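Local atomic coordinates of uncharacterized protein (Leishmania major, PDB entry 3KSV), a protein that is of unknown function but binds zinc and, as a member of the histidine triad family, probably acts as a nucleotide hydrolase or transferase. Residues 49-54 / 104-109. Numbering follows the deposited sequence.
Sequences LVIPKE and VPHVHF. With ZN (zinc ion), chain B.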
loop_
_atom_site.group_PDB
_atom_site.type_symbol
_atom_site.label_atom_id
_atom_site.label_comp_id
_atom_site.label_asym_id
_atom_site.label_seq_id
_atom_site.Cartn_x
_atom_site.Cartn_y
_atom_site.Cartn_z
ATOM N N LEU A 49 -7.302 -6.388 6.596
ATOM C CA LEU A 49 -7.495 -4.993 6.271
ATOM C C LEU A 49 -6.912 -4.099 7.373
ATOM O O LEU A 49 -7.003 -4.429 8.553
ATOM C CB LEU A 49 -8.980 -4.706 6.150
ATOM C CG LEU A 49 -9.755 -5.524 5.111
ATOM C CD1 LEU A 49 -11.261 -5.432 5.382
ATOM C CD2 LEU A 49 -9.444 -5.081 3.717
ATOM N N VAL A 50 -6.301 -2.984 6.981
ATOM C CA VAL A 50 -5.857 -1.950 7.919
ATOM C C VAL A 50 -6.496 -0.637 7.481
ATOM O O VAL A 50 -6.289 -0.190 6.352
ATOM C CB VAL A 50 -4.319 -1.778 7.909
ATOM C CG1 VAL A 50 -3.903 -0.556 8.717
ATOM C CG2 VAL A 50 -3.636 -3.031 8.426
ATOM N N ILE A 51 -7.255 -0.014 8.368
ATOM C CA ILE A 51 -7.969 1.215 8.029
ATOM C C ILE A 51 -7.682 2.347 9.027
ATOM O O ILE A 51 -7.438 2.090 10.208
ATOM C CB ILE A 51 -9.504 0.979 7.955
ATOM C CG1 ILE A 51 -10.084 0.760 9.332
ATOM C CG2 ILE A 51 -9.841 -0.229 7.061
ATOM C CD1 ILE A 51 -11.586 0.938 9.363
ATOM N N PRO A 52 -7.711 3.607 8.561
ATOM C CA PRO A 52 -7.723 4.692 9.519
ATOM C C PRO A 52 -9.081 4.794 10.200
ATOM O O PRO A 52 -10.109 4.481 9.597
ATOM C CB PRO A 52 -7.471 5.915 8.641
ATOM C CG PRO A 52 -8.107 5.565 7.361
ATOM C CD PRO A 52 -7.796 4.111 7.181
ATOM N N LYS A 53 -9.088 5.222 11.451
ATOM C CA LYS A 53 -10.342 5.495 12.140
ATOM C C LYS A 53 -11.084 6.679 11.498
ATOM O O LYS A 53 -12.309 6.667 11.417
ATOM C CB LYS A 53 -10.090 5.751 13.625
ATOM C CG LYS A 53 -9.787 4.478 14.429
ATOM C CD LYS A 53 -9.241 4.823 15.819
ATOM C CE LYS A 53 -9.273 3.643 16.778
ATOM N NZ LYS A 53 -8.491 3.921 18.022
ATOM N N GLU A 54 -10.339 7.671 11.018
ATOM C CA GLU A 54 -10.912 8.844 10.342
ATOM C C GLU A 54 -11.596 8.399 9.045
ATOM O O GLU A 54 -11.055 7.559 8.320
ATOM C CB GLU A 54 -9.786 9.864 10.021
ATOM C CG GLU A 54 -10.244 11.206 9.387
ATOM C CD GLU A 54 -9.114 11.979 8.631
ATOM O OE1 GLU A 54 -7.895 11.616 8.715
ATOM O OE2 GLU A 54 -9.471 12.963 7.930
ATOM N N VAL A 104 -15.877 0.342 -0.991
ATOM C CA VAL A 104 -16.239 1.131 0.190
ATOM C C VAL A 104 -15.459 2.444 0.137
ATOM O O VAL A 104 -14.228 2.414 -0.005
ATOM C CB VAL A 104 -15.875 0.407 1.500
ATOM C CG1 VAL A 104 -16.361 1.203 2.700
ATOM C CG2 VAL A 104 -16.436 -1.012 1.523
ATOM N N PRO A 105 -16.155 3.600 0.249
ATOM C CA PRO A 105 -15.516 4.915 0.186
ATOM C C PRO A 105 -14.800 5.344 1.486
ATOM O O PRO A 105 -15.049 6.439 2.010
ATOM C CB PRO A 105 -16.691 5.858 -0.158
ATOM C CG PRO A 105 -17.882 5.216 0.452
ATOM C CD PRO A 105 -17.616 3.713 0.422
ATOM N N HIS A 106 -13.911 4.485 1.989
ATOM C CA HIS A 106 -13.133 4.755 3.210
ATOM C C HIS A 106 -11.783 4.058 2.975
ATOM O O HIS A 106 -11.750 2.912 2.501
ATOM C CB HIS A 106 -13.917 4.221 4.436
ATOM C CG HIS A 106 -13.252 4.431 5.776
ATOM N ND1 HIS A 106 -13.933 4.909 6.875
ATOM C CD2 HIS A 106 -12.001 4.165 6.211
ATOM C CE1 HIS A 106 -13.124 4.956 7.919
ATOM N NE2 HIS A 106 -11.941 4.513 7.540
ATOM N N VAL A 107 -10.675 4.754 3.241
ATOM C CA VAL A 107 -9.343 4.195 2.963
ATOM C C VAL A 107 -9.204 2.842 3.670
ATOM O O VAL A 107 -9.476 2.720 4.869
ATOM C CB VAL A 107 -8.219 5.129 3.450
ATOM C CG1 VAL A 107 -6.860 4.431 3.389
ATOM C CG2 VAL A 107 -8.201 6.434 2.619
ATOM N N HIS A 108 -8.811 1.815 2.916
ATOM C CA HIS A 108 -8.474 0.534 3.513
ATOM C C HIS A 108 -7.351 -0.133 2.729
ATOM O O HIS A 108 -7.404 -0.223 1.504
ATOM C CB HIS A 108 -9.702 -0.369 3.644
ATOM C CG HIS A 108 -10.488 -0.521 2.382
ATOM N ND1 HIS A 108 -11.203 0.516 1.825
ATOM C CD2 HIS A 108 -10.715 -1.600 1.596
ATOM C CE1 HIS A 108 -11.825 0.084 0.744
ATOM N NE2 HIS A 108 -11.545 -1.194 0.579
ATOM N N PHE A 109 -6.323 -0.543 3.467
ATOM C CA PHE A 109 -5.205 -1.299 2.938
ATOM C C PHE A 109 -5.501 -2.785 3.080
ATOM O O PHE A 109 -5.702 -3.275 4.174
ATOM C CB PHE A 109 -3.922 -0.966 3.712
ATOM C CG PHE A 109 -3.340 0.355 3.373
ATOM C CD1 PHE A 109 -2.306 0.446 2.446
ATOM C CD2 PHE A 109 -3.834 1.512 3.954
ATOM C CE1 PHE A 109 -1.778 1.638 2.115
ATOM C CE2 PHE A 109 -3.301 2.735 3.624
ATOM C CZ PHE A 109 -2.255 2.803 2.707
HETATM ZN ZN ZN B . -16.108 5.462 6.620
#
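H106 and P52 meet through a bond from imidazole to backbone: NE2 of H106 donates to O of P52 at 2.8 Å, and the acceptor lies almost exactly in the ring plane. With CG anti to its backbone N (chi1 -180°), the H106 side chain extends to the end of strand 48-52, where its other nitrogen, ND1, binds the zinc ion at 2.3 Å. Histidine suits both tasks, since one nitrogen serves the metal while the other, protonated, holds the backbone; the carbonyl of P52, a second-shell group, helps fix the rotation of the ring together with the metal. P52 has no amide hydrogen to offer, and its ring lies against V107, with CD of P52 3.9 Å from CB of V107. The same CD comes within 3.2 Å of O of V107, a buried carbonyl with no hydrogen-bond partner in the model.

One residue back along the strand, CG2 of I51 packs at 3.4 Å on CB of H108, the predicted nucleotidylated histidine of the triad motif. CG of H108 sits between its backbone N and carbonyl carbon (chi1 51°), turning the ring back toward its own chain, where ND1 donates to O of H106 in a short bond of 2.5 Å. This bond sets the imidazole's orientation and links the predicted active site to the zinc ligand. V50 and F109 form an antiparallel hydrogen-bonded pair, each N donating to the other's O at 2.9 Å.

C13, C16 and H55 complete the zinc site. The branched I51 reaches both H108 and helix 14-20, whose F15 meets the H108 ring edge-to-face. The apolar V50 and F109 share one side of the antiparallel sheet and meet helix 64-82, just where strand 109-114 joins strand 48-52.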